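Long-range contacts in putative hyaluronoglucosaminidase (Clostridium perfringens, PDB 6PWI), which probably hydrolyses N-acetylhexosamine-containing glycans as a secreted family 84 glycoside hydrolase, of which this chain holds the catalytic barrel and its flanking regions: residues Asn392-Asp397 against Asn424-Ala429; Arg402-Lys407 against Ser478-Asn483; Phe182-Tyr187 against Asn209-Ala214. One frame throughout, in Å; residues are numbered along the deposited sequence.

Contact 1 of 3, residues Asn392-Asp397 against Asn424-Ala429; sequences NWPVND and NPMQEA. With EDO (1,2-ethanediol), chain D; EDO (1,2-ethanediol), chain H.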
loop_
_atom_site.group_PDB
_atom_site.type_symbol
_atom_site.label_atom_id
_atom_site.label_comp_id
_atom_site.label_asym_id
_atom_site.label_seq_id
_atom_site.Cartn_x
_atom_site.Cartn_y
_atom_site.Cartn_z
ATOM N N ASN A 392 -9.549 5.677 -1.317
ATOM C CA ASN A 392 -9.974 5.130 -2.592
ATOM C C ASN A 392 -8.972 5.504 -3.684
ATOM O O ASN A 392 -9.318 6.190 -4.645
ATOM C CB ASN A 392 -11.406 5.552 -2.929
ATOM C CG ASN A 392 -12.427 4.585 -2.372
ATOM O OD1 ASN A 392 -12.209 3.376 -2.396
ATOM N ND2 ASN A 392 -13.533 5.102 -1.857
ATOM N N TRP A 393 -7.728 5.050 -3.508
ATOM C CA TRP A 393 -6.670 5.110 -4.502
ATOM C C TRP A 393 -5.669 4.022 -4.139
ATOM O O TRP A 393 -5.320 3.890 -2.968
ATOM C CB TRP A 393 -5.989 6.486 -4.507
ATOM C CG TRP A 393 -4.753 6.548 -5.354
ATOM C CD1 TRP A 393 -4.689 6.744 -6.704
ATOM C CD2 TRP A 393 -3.391 6.400 -4.915
ATOM N NE1 TRP A 393 -3.388 6.730 -7.137
ATOM C CE2 TRP A 393 -2.567 6.526 -6.059
ATOM C CE3 TRP A 393 -2.784 6.190 -3.673
ATOM C CZ2 TRP A 393 -1.173 6.446 -5.992
ATOM C CZ3 TRP A 393 -1.410 6.109 -3.608
ATOM C CH2 TRP A 393 -0.616 6.236 -4.749
ATOM N N PRO A 394 -5.129 3.249 -5.108
ATOM C CA PRO A 394 -5.330 3.505 -6.530
ATOM C C PRO A 394 -6.371 2.637 -7.232
ATOM O O PRO A 394 -6.192 2.292 -8.400
ATOM C CB PRO A 394 -3.934 3.119 -7.032
ATOM C CG PRO A 394 -3.617 1.868 -6.243
ATOM C CD PRO A 394 -4.208 2.128 -4.871
ATOM N N VAL A 395 -7.460 2.317 -6.527
ATOM C CA VAL A 395 -8.565 1.550 -7.092
ATOM C C VAL A 395 -8.910 2.090 -8.481
ATOM O O VAL A 395 -9.110 3.289 -8.658
ATOM C CB VAL A 395 -9.796 1.523 -6.155
ATOM C CG1 VAL A 395 -10.160 2.900 -5.618
ATOM C CG2 VAL A 395 -11.005 0.873 -6.806
ATOM N N ASN A 396 -9.010 1.182 -9.457
ATOM C CA ASN A 396 -9.208 1.576 -10.842
ATOM C C ASN A 396 -10.547 1.058 -11.373
ATOM O O ASN A 396 -10.735 0.977 -12.585
ATOM C CB ASN A 396 -8.021 1.168 -11.727
ATOM C CG ASN A 396 -7.809 -0.329 -11.818
ATOM O OD1 ASN A 396 -8.437 -1.103 -11.104
ATOM N ND2 ASN A 396 -6.917 -0.754 -12.695
ATOM N N ASP A 397 -11.484 0.724 -10.476
ATOM C CA ASP A 397 -12.810 0.332 -10.924
ATOM C C ASP A 397 -13.514 1.558 -11.503
ATOM O O ASP A 397 -14.490 1.443 -12.249
ATOM C CB ASP A 397 -13.585 -0.411 -9.831
ATOM C CG ASP A 397 -13.880 0.431 -8.605
ATOM O OD1 ASP A 397 -13.678 1.671 -8.681
ATOM O OD2 ASP A 397 -14.296 -0.159 -7.572
ATOM N N ASN A 424 -7.314 1.258 -0.852
ATOM C CA ASN A 424 -8.158 0.355 -1.620
ATOM C C ASN A 424 -7.555 0.253 -3.023
ATOM O O ASN A 424 -7.712 1.167 -3.827
ATOM C CB ASN A 424 -9.606 0.857 -1.610
ATOM C CG ASN A 424 -10.570 -0.016 -2.383
ATOM O OD1 ASN A 424 -10.363 -1.220 -2.487
ATOM N ND2 ASN A 424 -11.631 0.573 -2.915
ATOM N N PRO A 425 -6.775 -0.804 -3.345
ATOM C CA PRO A 425 -5.974 -0.827 -4.570
ATOM C C PRO A 425 -6.715 -1.371 -5.788
ATOM O O PRO A 425 -7.931 -1.561 -5.737
ATOM C CB PRO A 425 -4.787 -1.727 -4.190
ATOM C CG PRO A 425 -5.020 -2.099 -2.731
ATOM C CD PRO A 425 -6.515 -1.984 -2.516
ATOM N N MET A 426 -5.955 -1.606 -6.870
ATOM C CA MET A 426 -6.472 -2.042 -8.161
ATOM C C MET A 426 -6.719 -3.545 -8.140
ATOM O O MET A 426 -6.192 -4.253 -7.289
ATOM C CB MET A 426 -5.451 -1.767 -9.267
ATOM C CG MET A 426 -5.055 -0.321 -9.406
ATOM S SD MET A 426 -3.735 -0.161 -10.637
ATOM C CE MET A 426 -2.295 -0.235 -9.569
ATOM N N GLN A 427 -7.476 -4.040 -9.121
ATOM C CA GLN A 427 -7.604 -5.479 -9.285
ATOM C C GLN A 427 -6.265 -6.070 -9.732
ATOM O O GLN A 427 -6.069 -7.282 -9.676
ATOM C CB GLN A 427 -8.755 -5.818 -10.230
ATOM C CG GLN A 427 -8.460 -5.503 -11.685
ATOM C CD GLN A 427 -9.533 -6.022 -12.609
ATOM O OE1 GLN A 427 -10.683 -6.235 -12.215
ATOM N NE2 GLN A 427 -9.156 -6.228 -13.861
ATOM N N GLU A 428 -5.345 -5.198 -10.165
ATOM C CA GLU A 428 -3.992 -5.600 -10.526
ATOM C C GLU A 428 -3.119 -5.533 -9.276
ATOM O O GLU A 428 -2.666 -4.455 -8.878
ATOM C CB GLU A 428 -3.431 -4.721 -11.648
ATOM C CG GLU A 428 -4.090 -4.955 -12.991
ATOM C CD GLU A 428 -5.458 -4.311 -13.153
ATOM O OE1 GLU A 428 -5.798 -3.430 -12.339
ATOM O OE2 GLU A 428 -6.186 -4.698 -14.091
ATOM N N ALA A 429 -2.885 -6.705 -8.673
ATOM C CA ALA A 429 -2.313 -6.778 -7.340
ATOM C C ALA A 429 -0.865 -6.285 -7.326
ATOM O O ALA A 429 -0.519 -5.424 -6.520
ATOM C CB ALA A 429 -2.458 -8.171 -6.785
HETATM C C1 EDO D . -14.251 2.722 -5.279
HETATM O O1 EDO D . -14.377 1.312 -5.280
HETATM C C2 EDO D . -15.458 3.419 -5.776
HETATM O O2 EDO D . -15.713 3.194 -7.149
HETATM C C1 EDO H . -17.137 2.331 1.434
HETATM O O1 EDO H . -17.625 1.058 1.024
HETATM C C2 EDO H . -15.840 2.729 0.819
HETATM O O2 EDO H . -15.804 2.889 -0.606
#

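Contact 2 of 3, residues Arg402-Lys407 against Ser478-Asn483; sequences RLLMGK and SDPAPN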
loop_
_atom_site.group_PDB
_atom_site.type_symbol
_atom_site.label_atom_id
_atom_site.label_comp_id
_atom_site.label_asym_id
_atom_site.label_seq_id
_atom_site.Cartn_x
_atom_site.Cartn_y
_atom_site.Cartn_z
ATOM N N ARG A 402 -7.079 2.058 -16.884
ATOM C CA ARG A 402 -5.918 2.680 -16.264
ATOM C C ARG A 402 -5.186 1.705 -15.346
ATOM O O ARG A 402 -5.809 0.895 -14.668
ATOM C CB ARG A 402 -6.360 3.893 -15.446
ATOM C CG ARG A 402 -6.973 5.004 -16.280
ATOM C CD ARG A 402 -6.010 5.641 -17.267
ATOM N NE ARG A 402 -6.764 6.754 -17.816
ATOM C CZ ARG A 402 -7.391 6.730 -18.983
ATOM N NH1 ARG A 402 -7.283 5.666 -19.762
ATOM N NH2 ARG A 402 -8.101 7.776 -19.371
ATOM N N LEU A 403 -3.853 1.776 -15.365
ATOM C CA LEU A 403 -3.052 1.411 -14.213
ATOM C C LEU A 403 -2.729 2.710 -13.485
ATOM O O LEU A 403 -2.423 3.710 -14.129
ATOM C CB LEU A 403 -1.760 0.735 -14.673
ATOM C CG LEU A 403 -1.894 -0.672 -15.247
ATOM C CD1 LEU A 403 -0.519 -1.291 -15.445
ATOM C CD2 LEU A 403 -2.752 -1.559 -14.354
ATOM N N LEU A 404 -2.829 2.704 -12.154
ATOM C CA LEU A 404 -2.531 3.905 -11.387
ATOM C C LEU A 404 -1.310 3.654 -10.506
ATOM O O LEU A 404 -1.418 3.017 -9.459
ATOM C CB LEU A 404 -3.764 4.309 -10.567
ATOM C CG LEU A 404 -5.046 4.507 -11.378
ATOM C CD1 LEU A 404 -6.236 4.780 -10.465
ATOM C CD2 LEU A 404 -4.868 5.626 -12.397
ATOM N N MET A 405 -0.150 4.140 -10.958
ATOM C CA MET A 405 1.102 3.862 -10.273
ATOM C C MET A 405 1.887 5.157 -10.047
ATOM O O MET A 405 3.119 5.143 -10.034
ATOM C CB MET A 405 1.959 2.879 -11.079
ATOM C CG MET A 405 1.335 1.506 -11.283
ATOM S SD MET A 405 2.297 0.514 -12.462
ATOM C CE MET A 405 3.211 -0.542 -11.344
ATOM N N GLY A 406 1.168 6.270 -9.859
ATOM C CA GLY A 406 1.811 7.540 -9.583
ATOM C C GLY A 406 2.158 7.694 -8.104
ATOM O O GLY A 406 1.871 6.814 -7.301
ATOM N N LYS A 407 2.757 8.834 -7.755
ATOM C CA LYS A 407 3.119 9.150 -6.383
ATOM C C LYS A 407 1.861 9.393 -5.545
ATOM O O LYS A 407 0.764 9.535 -6.082
ATOM C CB LYS A 407 3.994 10.404 -6.385
ATOM C CG LYS A 407 3.297 11.658 -6.899
ATOM C CD LYS A 407 4.252 12.745 -7.315
ATOM C CE LYS A 407 3.568 14.085 -7.466
ATOM N NZ LYS A 407 4.559 15.177 -7.595
ATOM N N SER A 478 -0.843 6.944 -14.503
ATOM C CA SER A 478 -1.181 7.452 -13.183
ATOM C C SER A 478 -2.442 8.307 -13.172
ATOM O O SER A 478 -2.984 8.532 -12.093
ATOM C CB SER A 478 -0.019 8.161 -12.517
ATOM O OG SER A 478 0.550 9.154 -13.360
ATOM N N ASP A 479 -2.916 8.762 -14.344
ATOM C CA ASP A 479 -4.072 9.652 -14.372
ATOM C C ASP A 479 -5.357 8.867 -14.632
ATOM O O ASP A 479 -5.558 8.368 -15.737
ATOM C CB ASP A 479 -3.907 10.805 -15.368
ATOM C CG ASP A 479 -5.019 11.849 -15.290
ATOM O OD1 ASP A 479 -5.866 11.738 -14.374
ATOM O OD2 ASP A 479 -5.039 12.771 -16.149
ATOM N N PRO A 480 -6.278 8.769 -13.644
ATOM C CA PRO A 480 -7.533 8.038 -13.824
ATOM C C PRO A 480 -8.609 8.757 -14.635
ATOM O O PRO A 480 -9.585 8.129 -15.034
ATOM C CB PRO A 480 -8.018 7.816 -12.385
ATOM C CG PRO A 480 -7.479 9.005 -11.637
ATOM C CD PRO A 480 -6.135 9.299 -12.280
ATOM N N ALA A 481 -8.434 10.064 -14.876
ATOM C CA ALA A 481 -9.385 10.841 -15.668
ATOM C C ALA A 481 -9.382 10.379 -17.128
ATOM O O ALA A 481 -8.343 9.973 -17.652
ATOM C CB ALA A 481 -9.052 12.307 -15.559
ATOM N N PRO A 482 -10.529 10.414 -17.849
ATOM C CA PRO A 482 -11.823 10.803 -17.278
ATOM C C PRO A 482 -12.516 9.716 -16.453
ATOM O O PRO A 482 -12.360 8.529 -16.722
ATOM C CB PRO A 482 -12.659 11.128 -18.529
ATOM C CG PRO A 482 -12.091 10.226 -19.602
ATOM C CD PRO A 482 -10.611 10.124 -19.293
ATOM N N ASN A 483 -13.281 10.148 -15.444
ATOM C CA ASN A 483 -14.043 9.270 -14.574
ATOM C C ASN A 483 -15.182 10.078 -13.958
ATOM O O ASN A 483 -15.087 11.302 -13.876
ATOM C CB ASN A 483 -13.163 8.602 -13.513
ATOM C CG ASN A 483 -12.437 9.598 -12.633
ATOM O OD1 ASN A 483 -13.031 10.207 -11.744
ATOM N ND2 ASN A 483 -11.149 9.776 -12.879
HETATM O O HOH W 1 -1.823 7.208 -9.673
#

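Contact 3 of 3, residues Phe182-Tyr187 against Asn209-Ala214; sequences FIEGYY and NSYIFA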
loop_
_atom_site.group_PDB
_atom_site.type_symbol
_atom_site.label_atom_id
_atom_site.label_comp_id
_atom_site.label_asym_id
_atom_site.label_seq_id
_atom_site.Cartn_x
_atom_site.Cartn_y
_atom_site.Cartn_z
ATOM N N PHE A 182 -3.918 -2.166 3.604
ATOM C CA PHE A 182 -4.673 -2.182 2.368
ATOM C C PHE A 182 -5.910 -3.048 2.567
ATOM O O PHE A 182 -5.900 -3.989 3.359
ATOM C CB PHE A 182 -3.793 -2.702 1.226
ATOM C CG PHE A 182 -3.130 -4.036 1.470
ATOM C CD1 PHE A 182 -3.673 -5.209 0.954
ATOM C CD2 PHE A 182 -1.953 -4.129 2.209
ATOM C CE1 PHE A 182 -3.055 -6.435 1.169
ATOM C CE2 PHE A 182 -1.342 -5.357 2.432
ATOM C CZ PHE A 182 -1.894 -6.509 1.912
ATOM N N ILE A 183 -6.966 -2.704 1.829
ATOM C CA ILE A 183 -8.244 -3.392 1.872
ATOM C C ILE A 183 -8.596 -3.831 0.456
ATOM O O ILE A 183 -8.560 -3.023 -0.471
ATOM C CB ILE A 183 -9.338 -2.470 2.448
ATOM C CG1 ILE A 183 -10.701 -3.167 2.466
ATOM C CG2 ILE A 183 -9.385 -1.148 1.691
ATOM C CD1 ILE A 183 -11.744 -2.457 3.289
ATOM N N GLU A 184 -8.958 -5.108 0.314
ATOM C CA GLU A 184 -9.511 -5.599 -0.937
ATOM C C GLU A 184 -10.993 -5.231 -0.977
ATOM O O GLU A 184 -11.838 -6.023 -0.572
ATOM C CB GLU A 184 -9.275 -7.108 -1.044
ATOM C CG GLU A 184 -9.613 -7.680 -2.407
ATOM C CD GLU A 184 -9.330 -9.158 -2.633
ATOM O OE1 GLU A 184 -8.534 -9.756 -1.858
ATOM O OE2 GLU A 184 -9.909 -9.713 -3.599
ATOM N N GLY A 185 -11.307 -4.024 -1.453
ATOM C CA GLY A 185 -12.668 -3.517 -1.346
ATOM C C GLY A 185 -13.161 -2.786 -2.596
ATOM O O GLY A 185 -13.988 -1.879 -2.495
ATOM N N TYR A 186 -12.676 -3.205 -3.771
ATOM C CA TYR A 186 -13.065 -2.606 -5.037
ATOM C C TYR A 186 -14.094 -3.499 -5.732
ATOM O O TYR A 186 -14.310 -4.622 -5.302
ATOM C CB TYR A 186 -11.830 -2.477 -5.927
ATOM C CG TYR A 186 -11.105 -3.783 -6.135
ATOM C CD1 TYR A 186 -11.535 -4.699 -7.085
ATOM C CD2 TYR A 186 -10.003 -4.115 -5.360
ATOM C CE1 TYR A 186 -10.874 -5.904 -7.272
ATOM C CE2 TYR A 186 -9.334 -5.316 -5.535
ATOM C CZ TYR A 186 -9.772 -6.212 -6.493
ATOM O OH TYR A 186 -9.118 -7.395 -6.660
ATOM N N TYR A 187 -14.707 -2.997 -6.813
ATOM C CA TYR A 187 -15.522 -3.787 -7.724
ATOM C C TYR A 187 -14.639 -4.286 -8.860
ATOM O O TYR A 187 -14.038 -3.495 -9.577
ATOM C CB TYR A 187 -16.669 -2.956 -8.302
ATOM C CG TYR A 187 -17.632 -2.411 -7.274
ATOM C CD1 TYR A 187 -18.789 -3.107 -6.938
ATOM C CD2 TYR A 187 -17.386 -1.204 -6.623
ATOM C CE1 TYR A 187 -19.673 -2.618 -5.985
ATOM C CE2 TYR A 187 -18.261 -0.702 -5.669
ATOM C CZ TYR A 187 -19.410 -1.412 -5.350
ATOM O OH TYR A 187 -20.283 -0.926 -4.417
ATOM N N ASN A 209 0.350 -3.331 9.032
ATOM C CA ASN A 209 -0.177 -4.213 10.060
ATOM C C ASN A 209 -1.570 -4.735 9.704
ATOM O O ASN A 209 -2.169 -5.448 10.503
ATOM C CB ASN A 209 -0.082 -3.591 11.462
ATOM C CG ASN A 209 -0.889 -2.321 11.676
ATOM O OD1 ASN A 209 -1.737 -1.952 10.862
ATOM N ND2 ASN A 209 -0.655 -1.651 12.795
ATOM N N SER A 210 -2.080 -4.399 8.508
ATOM C CA SER A 210 -3.486 -4.625 8.206
ATOM C C SER A 210 -3.689 -5.052 6.759
ATOM O O SER A 210 -3.304 -4.334 5.837
ATOM C CB SER A 210 -4.294 -3.388 8.484
ATOM O OG SER A 210 -4.304 -3.097 9.869
ATOM N N TYR A 211 -4.328 -6.210 6.577
ATOM C CA TYR A 211 -4.956 -6.545 5.310
ATOM C C TYR A 211 -6.433 -6.798 5.578
ATOM O O TYR A 211 -6.780 -7.803 6.188
ATOM C CB TYR A 211 -4.285 -7.748 4.641
ATOM C CG TYR A 211 -5.099 -8.404 3.550
ATOM C CD1 TYR A 211 -5.856 -7.655 2.657
ATOM C CD2 TYR A 211 -5.100 -9.782 3.388
ATOM C CE1 TYR A 211 -6.603 -8.254 1.653
ATOM C CE2 TYR A 211 -5.842 -10.400 2.390
ATOM C CZ TYR A 211 -6.593 -9.633 1.518
ATOM O OH TYR A 211 -7.319 -10.229 0.530
ATOM N N ILE A 212 -7.289 -5.860 5.157
ATOM C CA ILE A 212 -8.712 -6.035 5.373
ATOM C C ILE A 212 -9.290 -6.798 4.189
ATOM O O ILE A 212 -9.266 -6.322 3.056
ATOM C CB ILE A 212 -9.430 -4.700 5.634
ATOM C CG1 ILE A 212 -8.869 -4.005 6.876
ATOM C CG2 ILE A 212 -10.932 -4.925 5.751
ATOM C CD1 ILE A 212 -8.835 -2.506 6.758
ATOM N N PHE A 213 -9.779 -8.005 4.490
ATOM C CA PHE A 213 -10.344 -8.928 3.524
ATOM C C PHE A 213 -11.837 -8.639 3.374
ATOM O O PHE A 213 -12.633 -9.059 4.212
ATOM C CB PHE A 213 -10.082 -10.350 4.021
ATOM C CG PHE A 213 -10.561 -11.473 3.141
ATOM C CD1 PHE A 213 -9.792 -11.922 2.080
ATOM C CD2 PHE A 213 -11.763 -12.111 3.404
ATOM C CE1 PHE A 213 -10.226 -12.973 1.286
ATOM C CE2 PHE A 213 -12.199 -13.164 2.613
ATOM C CZ PHE A 213 -11.426 -13.596 1.558
ATOM N N ALA A 214 -12.200 -7.917 2.303
ATOM C CA ALA A 214 -13.590 -7.563 2.043
ATOM C C ALA A 214 -13.975 -7.802 0.577
ATOM O O ALA A 214 -14.671 -6.980 -0.024
ATOM C CB ALA A 214 -13.831 -6.130 2.462
#

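Contact 1 of 3, residues Asn392-Asp397 against Asn424-Ala429
Asn-392 and Asn-424 lie side by side and point the same way, their amide planes turned 59° apart. Asn-424 ND2 gives a nearly straight hydrogen bond (171°) to Asn-392 OD1 at 2.9 Å, arriving almost head-on to the carbonyl; Trp-390 NE1 donates to the same oxygen, so two bonds hold it. A chi1 of -180° extends the Asn-424 side chain away from its backbone N and toward Asn-392, and OD1 accepts from Gly-185 N, so both ends of the amide are used and its rotation is fixed. A second hydrogen bond from a side-chain amide joins Asn-396 ND2 to Glu-428 OE1 at 2.9 Å, the donor coming from the syn side but well out of the carboxylate plane, with the two flat groups nearly perpendicular; the main partner of this nitrogen is Arg-402 O.

Backbone bonding is slight: Val-395 N meets Asn-424 O in a weak hydrogen bond, and Val-395 CA approaches Pro-425 O at 3.5 Å.

Apolar contact centres on Pro-394, which follows a cis peptide bond. Its CD touches Pro-425 CB at 4.0 Å, and its CG meets Met-426 CG at 4.1 Å, the methionine crossing the ring at about a right angle.

A 1,2-ethanediol, probably from the crystallisation liquor, is gripped by the Asp-397 carboxylate, its O1 on OD2 at 2.7 Å; OD2 also accepts from Tyr-187 N.

The loops follow the last two barrel strands, at the end where active sites of this fold lie. Amides, offering donor and acceptor together, join them by directional bonds without strand pairing, and probably ease the buried Glu-428 carboxylate.

Contact 2 of 3, residues Arg402-Lys407 against Ser478-Asn483
Arg-402 NH2 makes the shortest polar bond across this contact, to Ala-481 O at 2.8 Å and almost straight (176°), with the oxygen at the edge of the guanidinium and in its plane. The receiving loop is shaped by an Asx turn: Asp-479 OD1 accepts from Ala-481 N at 3.1 Å, from above the carboxylate plane. The turn bends the chain around Asp-479 to Ala-481, whose two carbonyls both face the arginine, for Arg-402 NE also bonds Asp-479 O at 2.9 Å, on a more bent path (131°) but nearly along the line of that carbonyl. The side chain bends at chi2 (-64°), folding the guanidinium down to the loop. Arginine suits the place because its planar guanidinium carries several N-H donors and can serve both carbonyls while NH1 forms a salt bridge with Glu-607. The aspartate is held as well, since its OD2 pairs with Arg-611.

Pro-482, joined to Ala-481 by a cis peptide, brings its CD to the edge of the guanidinium, near NH2. Further along, the contact turns apolar. Leu-404 crosses Pro-480 at about a right angle, its CD2 methyl 3.8 Å from Pro-480 CB, and the same methyl covers the backbone from Ser-478 O to Pro-480 N. The compact apolar ring and the branched leucine both suit this buried place.

Together these interactions tie the loop between strands 387-391 and 418-423 of the barrel to the one that follows helix 467-475. At the far end, Gly-406 lets the chains come close, its N lying 3.5 Å from Ser-478 CB, while Ser-478 OG turns to Glu-490 O. A water joins the two backbones there, accepting from Gly-406 N at 3.1 Å and donating to Ser-478 O at 3.0 Å.

Contact 3 of 3, residues Phe182-Tyr187 against Asn209-Ala214
Strand 179-184, from Phe-182 on, and strand 210-213 are the neighbouring first and second strands of a parallel (beta/alpha)8 barrel, joined by helix 193-204 in a beta-alpha-beta crossover. Their directions differ by only 16°, and the backbones bond from Phe-182 N to Ser-210 O at 3.2 Å, from Ile-212 N to Phe-182 O at 2.9 Å and from Glu-184 N to Ile-212 O at 3.0 Å. Beyond Glu-184 the pairing fades into a weak bond from Ala-214 N to Glu-184 O.

On the helix-covered face, the ring planes of Phe-182 and Tyr-211 are 19° apart and offset, with Phe-182 CE1 3.4 Å from Tyr-211 CD1, while Tyr-211 CB makes an off-centre CH-pi contact with the Phe-182 ring. A chi1 of -171° carries Glu-184 out alongside Tyr-211, its carboxylate nearly coplanar with the phenol, whose OH donates to Glu-184 OE1 at 2.7 Å. Tyrosine thus packs through its ring and still supplies a donor to a buried carboxylate. The main partner of that carboxylate is Arg-196, which would balance its charge, and OE2 accepts from Trp-191 N.

The other face carries Ile-183 and Ile-212, CD1 of the first meeting CG2 of the second at 3.6 Å. Just past the strand, Ala-214 CB lies near Ile-183 CD1; its side chain is about 10 Å from that of Asp-299, the predicted proton donor.

Helix 193-204 closes over Phe-182 and Tyr-211 through Leu-199 and Met-200. The isoleucines meet Val-422 of strand 418-423, which pairs with strand 179-184 to close the barrel, and Ile-212 also rests on Ile-252 and Thr-254 of strand 250-255.

Overall arrangement
All three contacts are largely buried; contacts 1 and 3 lie equally near the centre of the chain, contact 2 farther out. Contact 3 belongs to the barrel wall, where regular parallel pairing leaves side chains to fill the two faces. Contact 1 joins loops beyond the last two strands; without sheet bonding it relies on side-chain amides. It adjoins contact 3, so first and last strands are linked past their ends. Contact 2 is more peripheral, with Pro-482 at the surface, and uses an arginine on backbone carbonyls and a water. It touches contact 1, with which its segments alternate along the chain, whereas contacts 2 and 3 do not meet, their centres being about 20 Å apart.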